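Local structure of putative HopJ type III effector protein (Vibrio parahaemolyticus, 2QM2) at residues Glu31-Val36 against Cys64-Phe69; Tyr41-Ala46 against Thr119-Ala124. The protein is of unknown function but belongs to the HopJ family and may be an effector delivered by a type III secretion system. One frame throughout, in Å; residues are numbered along the deposited sequence. Where two conformers were deposited one is given.

Interaction 1: Glu31-Val36 against Cys64-Phe69; sequences ETTMAV and CKIFAF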
loop_
_atom_site.group_PDB
_atom_site.type_symbol
_atom_site.label_atom_id
_atom_site.label_comp_id
_atom_site.label_asym_id
_atom_site.label_seq_id
_atom_site.Cartn_x
_atom_site.Cartn_y
_atom_site.Cartn_z
ATOM N N GLU A 31 14.436 2.048 -15.705
ATOM C CA GLU A 31 14.154 0.921 -16.625
ATOM C C GLU A 31 14.143 -0.430 -15.901
ATOM O O GLU A 31 13.367 -1.333 -16.246
ATOM C CB GLU A 31 15.198 0.837 -17.743
ATOM C CG GLU A 31 15.728 2.183 -18.222
ATOM C CD GLU A 31 16.732 2.791 -17.245
ATOM O OE1 GLU A 31 16.376 3.804 -16.585
ATOM O OE2 GLU A 31 17.849 2.227 -17.137
ATOM N N THR A 32 15.024 -0.559 -14.921
ATOM C CA THR A 32 15.156 -1.788 -14.138
ATOM C C THR A 32 13.895 -1.956 -13.283
ATOM O O THR A 32 13.276 -3.022 -13.267
ATOM C CB THR A 32 16.478 -1.762 -13.294
ATOM O OG1 THR A 32 17.588 -1.954 -14.175
ATOM C CG2 THR A 32 16.526 -2.846 -12.262
ATOM N N THR A 33 13.485 -0.882 -12.626
ATOM C CA THR A 33 12.228 -0.886 -11.918
ATOM C C THR A 33 11.077 -1.198 -12.898
ATOM O O THR A 33 10.274 -2.096 -12.643
ATOM C CB THR A 33 11.986 0.430 -11.186
ATOM O OG1 THR A 33 13.128 0.757 -10.371
ATOM C CG2 THR A 33 10.802 0.288 -10.285
HETATM N N MSE A 34 11.006 -0.481 -14.024
HETATM C CA MSE A 34 9.909 -0.708 -14.977
HETATM C C MSE A 34 9.889 -2.174 -15.337
HETATM O O MSE A 34 8.842 -2.799 -15.272
HETATM C CB MSE A 34 10.006 0.169 -16.215
HETATM C CG MSE A 34 9.610 1.618 -16.027
HETATM SE SE MSE A 34 8.012 1.933 -14.958
HETATM C CE MSE A 34 8.956 2.100 -13.273
ATOM N N ALA A 35 11.058 -2.750 -15.628
ATOM C CA ALA A 35 11.115 -4.177 -15.959
ATOM C C ALA A 35 10.594 -5.128 -14.905
ATOM O O ALA A 35 9.794 -6.021 -15.227
ATOM C CB ALA A 35 12.513 -4.614 -16.436
ATOM N N VAL A 36 11.048 -4.967 -13.660
ATOM C CA VAL A 36 10.603 -5.817 -12.588
ATOM C C VAL A 36 9.105 -5.782 -12.472
ATOM O O VAL A 36 8.501 -6.789 -12.231
ATOM C CB VAL A 36 11.169 -5.421 -11.184
ATOM C CG1 VAL A 36 10.859 -6.512 -10.173
ATOM C CG2 VAL A 36 12.619 -5.309 -11.261
ATOM N N CYS A 64 2.876 5.999 -10.860
ATOM C CA CYS A 64 1.784 5.172 -10.412
ATOM C C CYS A 64 2.350 3.801 -10.077
ATOM O O CYS A 64 2.218 3.279 -8.922
ATOM C CB CYS A 64 0.680 5.064 -11.470
ATOM S SG CYS A 64 -0.723 4.211 -10.822
ATOM N N LYS A 65 3.037 3.227 -11.048
ATOM C CA LYS A 65 3.601 1.894 -10.815
ATOM C C LYS A 65 4.579 1.896 -9.607
ATOM O O LYS A 65 4.428 1.052 -8.743
ATOM C CB LYS A 65 4.272 1.432 -12.059
ATOM C CG LYS A 65 3.313 1.097 -13.197
ATOM C CD LYS A 65 4.098 1.102 -14.500
ATOM C CE LYS A 65 3.161 1.232 -15.692
ATOM N NZ LYS A 65 3.032 0.021 -16.493
ATOM N N ILE A 66 5.529 2.845 -9.509
ATOM C CA ILE A 66 6.469 2.795 -8.347
ATOM C C ILE A 66 5.802 2.877 -6.995
ATOM O O ILE A 66 6.050 2.049 -6.160
ATOM C CB ILE A 66 7.626 3.779 -8.451
ATOM C CG1 ILE A 66 8.560 3.291 -9.576
ATOM C CG2 ILE A 66 8.449 3.852 -7.054
ATOM C CD1 ILE A 66 9.281 4.392 -10.316
ATOM N N PHE A 67 4.928 3.874 -6.778
ATOM C CA PHE A 67 4.232 3.920 -5.530
ATOM C C PHE A 67 3.445 2.663 -5.220
ATOM O O PHE A 67 3.522 2.195 -4.101
ATOM C CB PHE A 67 3.345 5.166 -5.428
ATOM C CG PHE A 67 4.104 6.434 -5.583
ATOM C CD1 PHE A 67 3.753 7.354 -6.554
ATOM C CD2 PHE A 67 5.207 6.700 -4.758
ATOM C CE1 PHE A 67 4.498 8.553 -6.706
ATOM C CE2 PHE A 67 5.942 7.877 -4.892
ATOM C CZ PHE A 67 5.564 8.820 -5.865
ATOM N N ALA A 68 2.664 2.130 -6.166
ATOM C CA ALA A 68 1.916 0.914 -5.884
ATOM C C ALA A 68 2.892 -0.239 -5.589
ATOM O O ALA A 68 2.658 -1.060 -4.702
ATOM C CB ALA A 68 0.987 0.539 -7.078
ATOM N N PHE A 69 3.991 -0.294 -6.330
ATOM C CA PHE A 69 4.984 -1.326 -6.104
ATOM C C PHE A 69 5.676 -1.193 -4.693
ATOM O O PHE A 69 6.023 -2.205 -4.045
ATOM C CB PHE A 69 6.000 -1.241 -7.255
ATOM C CG PHE A 69 7.183 -2.158 -7.118
ATOM C CD1 PHE A 69 7.120 -3.467 -7.558
ATOM C CD2 PHE A 69 8.384 -1.692 -6.580
ATOM C CE1 PHE A 69 8.243 -4.348 -7.423
ATOM C CE2 PHE A 69 9.521 -2.535 -6.465
ATOM C CZ PHE A 69 9.443 -3.878 -6.866
#

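Interaction 2: Tyr41-Ala46 against Thr119-Ala124; sequences YDFTPA and TSALTA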
loop_
_atom_site.group_PDB
_atom_site.type_symbol
_atom_site.label_atom_id
_atom_site.label_comp_id
_atom_site.label_asym_id
_atom_site.label_seq_id
_atom_site.Cartn_x
_atom_site.Cartn_y
_atom_site.Cartn_z
ATOM N N TYR A 41 3.794 -8.096 -12.293
ATOM C CA TYR A 41 2.479 -7.589 -11.927
ATOM C C TYR A 41 1.606 -7.296 -13.132
ATOM O O TYR A 41 2.106 -6.964 -14.223
ATOM C CB TYR A 41 2.652 -6.293 -11.195
ATOM C CG TYR A 41 3.431 -6.383 -9.926
ATOM C CD1 TYR A 41 4.762 -6.029 -9.891
ATOM C CD2 TYR A 41 2.832 -6.836 -8.738
ATOM C CE1 TYR A 41 5.487 -6.110 -8.725
ATOM C CE2 TYR A 41 3.548 -6.930 -7.575
ATOM C CZ TYR A 41 4.873 -6.552 -7.566
ATOM O OH TYR A 41 5.603 -6.622 -6.403
ATOM N N ASP A 42 0.297 -7.365 -12.933
ATOM C CA ASP A 42 -0.646 -6.806 -13.904
ATOM C C ASP A 42 -0.994 -5.373 -13.534
ATOM O O ASP A 42 -1.411 -5.105 -12.421
ATOM C CB ASP A 42 -1.924 -7.658 -14.018
ATOM C CG ASP A 42 -1.649 -9.018 -14.593
ATOM O OD1 ASP A 42 -0.967 -9.066 -15.631
ATOM O OD2 ASP A 42 -2.103 -10.025 -14.004
ATOM N N PHE A 43 -0.817 -4.465 -14.483
ATOM C CA PHE A 43 -1.019 -3.033 -14.242
ATOM C C PHE A 43 -2.399 -2.625 -14.650
ATOM O O PHE A 43 -2.890 -2.983 -15.741
ATOM C CB PHE A 43 -0.018 -2.190 -15.027
ATOM C CG PHE A 43 -0.307 -0.699 -15.009
ATOM C CD1 PHE A 43 -0.607 -0.023 -16.200
ATOM C CD2 PHE A 43 -0.250 0.030 -13.806
ATOM C CE1 PHE A 43 -0.841 1.372 -16.186
ATOM C CE2 PHE A 43 -0.482 1.413 -13.782
ATOM C CZ PHE A 43 -0.768 2.087 -14.949
ATOM N N THR A 44 -3.010 -1.824 -13.789
ATOM C CA THR A 44 -4.326 -1.347 -14.067
ATOM C C THR A 44 -4.318 0.142 -13.756
ATOM O O THR A 44 -4.143 0.518 -12.611
ATOM C CB THR A 44 -5.377 -2.198 -13.268
ATOM O OG1 THR A 44 -6.693 -1.769 -13.588
ATOM C CG2 THR A 44 -5.176 -2.074 -11.775
ATOM N N PRO A 45 -4.429 1.003 -14.795
ATOM C CA PRO A 45 -4.402 2.465 -14.585
ATOM C C PRO A 45 -5.308 2.931 -13.438
ATOM O O PRO A 45 -6.503 2.656 -13.443
ATOM C CB PRO A 45 -4.905 3.019 -15.920
ATOM C CG PRO A 45 -4.439 1.998 -16.911
ATOM C CD PRO A 45 -4.586 0.668 -16.226
ATOM N N ALA A 46 -4.733 3.655 -12.487
ATOM C CA ALA A 46 -5.475 4.130 -11.321
ATOM C C ALA A 46 -5.211 5.616 -11.063
ATOM O O ALA A 46 -4.101 6.071 -11.235
ATOM C CB ALA A 46 -5.104 3.286 -10.082
ATOM N N THR A 119 -7.984 3.223 -6.757
ATOM C CA THR A 119 -8.124 1.824 -7.046
ATOM C C THR A 119 -6.739 1.195 -7.113
ATOM O O THR A 119 -5.715 1.885 -7.176
ATOM C CB THR A 119 -8.931 1.584 -8.381
ATOM O OG1 THR A 119 -9.139 0.167 -8.572
ATOM C CG2 THR A 119 -8.207 2.134 -9.558
ATOM N N SER A 120 -6.702 -0.117 -7.004
ATOM C CA SER A 120 -5.451 -0.830 -7.037
ATOM C C SER A 120 -4.762 -0.620 -8.395
ATOM O O SER A 120 -5.400 -0.812 -9.455
ATOM C CB SER A 120 -5.712 -2.294 -6.777
ATOM O OG SER A 120 -4.542 -3.035 -7.086
ATOM N N ALA A 121 -3.497 -0.189 -8.383
ATOM C CA ALA A 121 -2.800 -0.051 -9.671
ATOM C C ALA A 121 -2.098 -1.340 -10.117
ATOM O O ALA A 121 -1.967 -1.616 -11.323
ATOM C CB ALA A 121 -1.840 1.105 -9.672
ATOM N N LEU A 122 -1.658 -2.120 -9.143
ATOM C CA LEU A 122 -0.938 -3.325 -9.404
ATOM C C LEU A 122 -1.519 -4.530 -8.676
ATOM O O LEU A 122 -2.195 -4.416 -7.638
ATOM C CB LEU A 122 0.540 -3.184 -9.016
ATOM C CG LEU A 122 1.442 -2.184 -9.729
ATOM C CD1 LEU A 122 2.867 -2.096 -8.975
ATOM C CD2 LEU A 122 1.559 -2.437 -11.178
ATOM N N THR A 123 -1.200 -5.688 -9.221
ATOM C CA THR A 123 -1.639 -6.895 -8.643
ATOM C C THR A 123 -0.627 -7.933 -9.094
ATOM O O THR A 123 -0.217 -7.936 -10.256
ATOM C CB THR A 123 -3.145 -7.183 -9.054
ATOM O OG1 THR A 123 -3.767 -8.052 -8.108
ATOM C CG2 THR A 123 -3.309 -7.733 -10.451
ATOM N N ALA A 124 -0.194 -8.787 -8.164
ATOM C CA ALA A 124 0.869 -9.746 -8.460
ATOM C C ALA A 124 0.401 -10.724 -9.514
ATOM O O ALA A 124 -0.766 -11.115 -9.520
ATOM C CB ALA A 124 1.334 -10.463 -7.196
#

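Interaction 1: Glu31-Val36 against Cys64-Phe69
Met34, deposited as selenomethionine, reaches two residues of the other helix, Lys65 and Ile66, and its chain can be followed atom by atom. CB leaves helix 30-40 at a slant to the other helix, and CG lies anti to the carbonyl carbon (chi1 -76°); neither of these carbons meets anything within 4.2 Å across the contact. The bends that follow at chi2 and chi3 bring SE and CE over the gap. There SE comes 4.0 Å from CD of Lys65, touching the aliphatic part of the lysine rather than its charge. The terminal CE then rests on the outer branch of Ile66, 3.8 Å from Ile66 CD1 and 3.9 Å from Ile66 CG1. Met34 crosses both partners at roughly a right angle.

Ile66 CG1 has a second neighbour in the methyl of Thr33, with Thr33 CG2 3.8 Å away. Placing CG2 anti to its backbone N, the threonine presents carbon to the isoleucine, while its buried OG1 bonds to the carbonyl O of Cys83. Further along, Val36 CG1 approaches Phe69 CE1 obliquely at 4.4 Å, a looser touch.

No hydrogen bond spans the segments. The short axes stay 10.5 Å apart and cross at 67°, which is consistent with a meeting of side-chain ends and a modest burial of 233 Å². Neighbours complete the packing: Phe17 of helix 14-23 lies against Thr33 and Val36, Ile37 of helix 30-40 touches Lys65 and Phe69, and Phe84 from a loop reaches Ile66. The pair thus forms part of the buried helical core, with helix 14-23 against both helices through Phe17 and Leu14, and strand 48-50 packed on helix 61-72 through Phe48.

Interaction 2: Tyr41-Ala46 against Thr119-Ala124
Leu122 is the main bump of this strand pairing, and the hollow that receives it lies between Tyr41 and Phe43. Its CD2 is 4.0 Å from Tyr41 CB and likewise 4.0 Å from Phe43 CD2, meeting the phenylalanine ring at the edge, near its plane. The other methyl, CD1, lies over one face of the Tyr41 ring. Both methyls thus approach the tyrosine from the same side, CD2 at CB and CD1 over the ring face. The edge of that ring is turned to Thr123 O; beyond that, CD2 of Tyr41 reaches 3.5 Å from Ala124 CA. The phenolic OH bonds elsewhere, to Asn73.

A second fit closes the other end. The methyl of Ala46 is pushed against Thr119, its CB only 3.4 Å from Thr119 CG2, tighter than usual for two carbons, and on another side it meets Ala121 CB at 3.9 Å. With OG1 of Thr119 anti to the backbone N, CG2 is the branch that meets Ala46.

Backbone bonds set the spacing. Asp42 N donates to Thr123 O at 2.8 Å, and Thr44 N donates to Ala121 O at 2.7 Å. The return bond from Thr123 N to Asp42 O is weak. Helical phi/psi values at Ala121 (-88°/-31°) kink the second segment just before its strand.

Thr119, Ser120, Thr123 and Ala124 also pack on the second subunit, and a glycerol, probably from the crystallisation liquor, is hydrogen-bonded to Ala121 N. With the short strands running at 155° to each other, the geometry is that of a small, irregular two-stranded antiparallel sheet, pairing the strand after helix 30-40 with the C-terminal strand beside the dimer interface.

From the N terminus, the chain first gives residues 31-36 and, directly after helix 30-40, residues 41-46. Interaction 1 closes a loop of 27 residues when 64-69 packs back on 31-36; interaction 2 closes a longer one of 72 residues, when 119-124 returns to 41-46. Because the segments alternate, the two loops cross rather than nest. Their centres lie 11 Å apart, and the contacts join physically: Phe69 CD1 is 3.3 Å from Tyr41 CE1, and Cys64 SG is 3.5 Å from Ala121 CB. Helix 61-72 packs against both helix 30-40 and the two-stranded sheet, tying the chain's C-terminal end to its helical core.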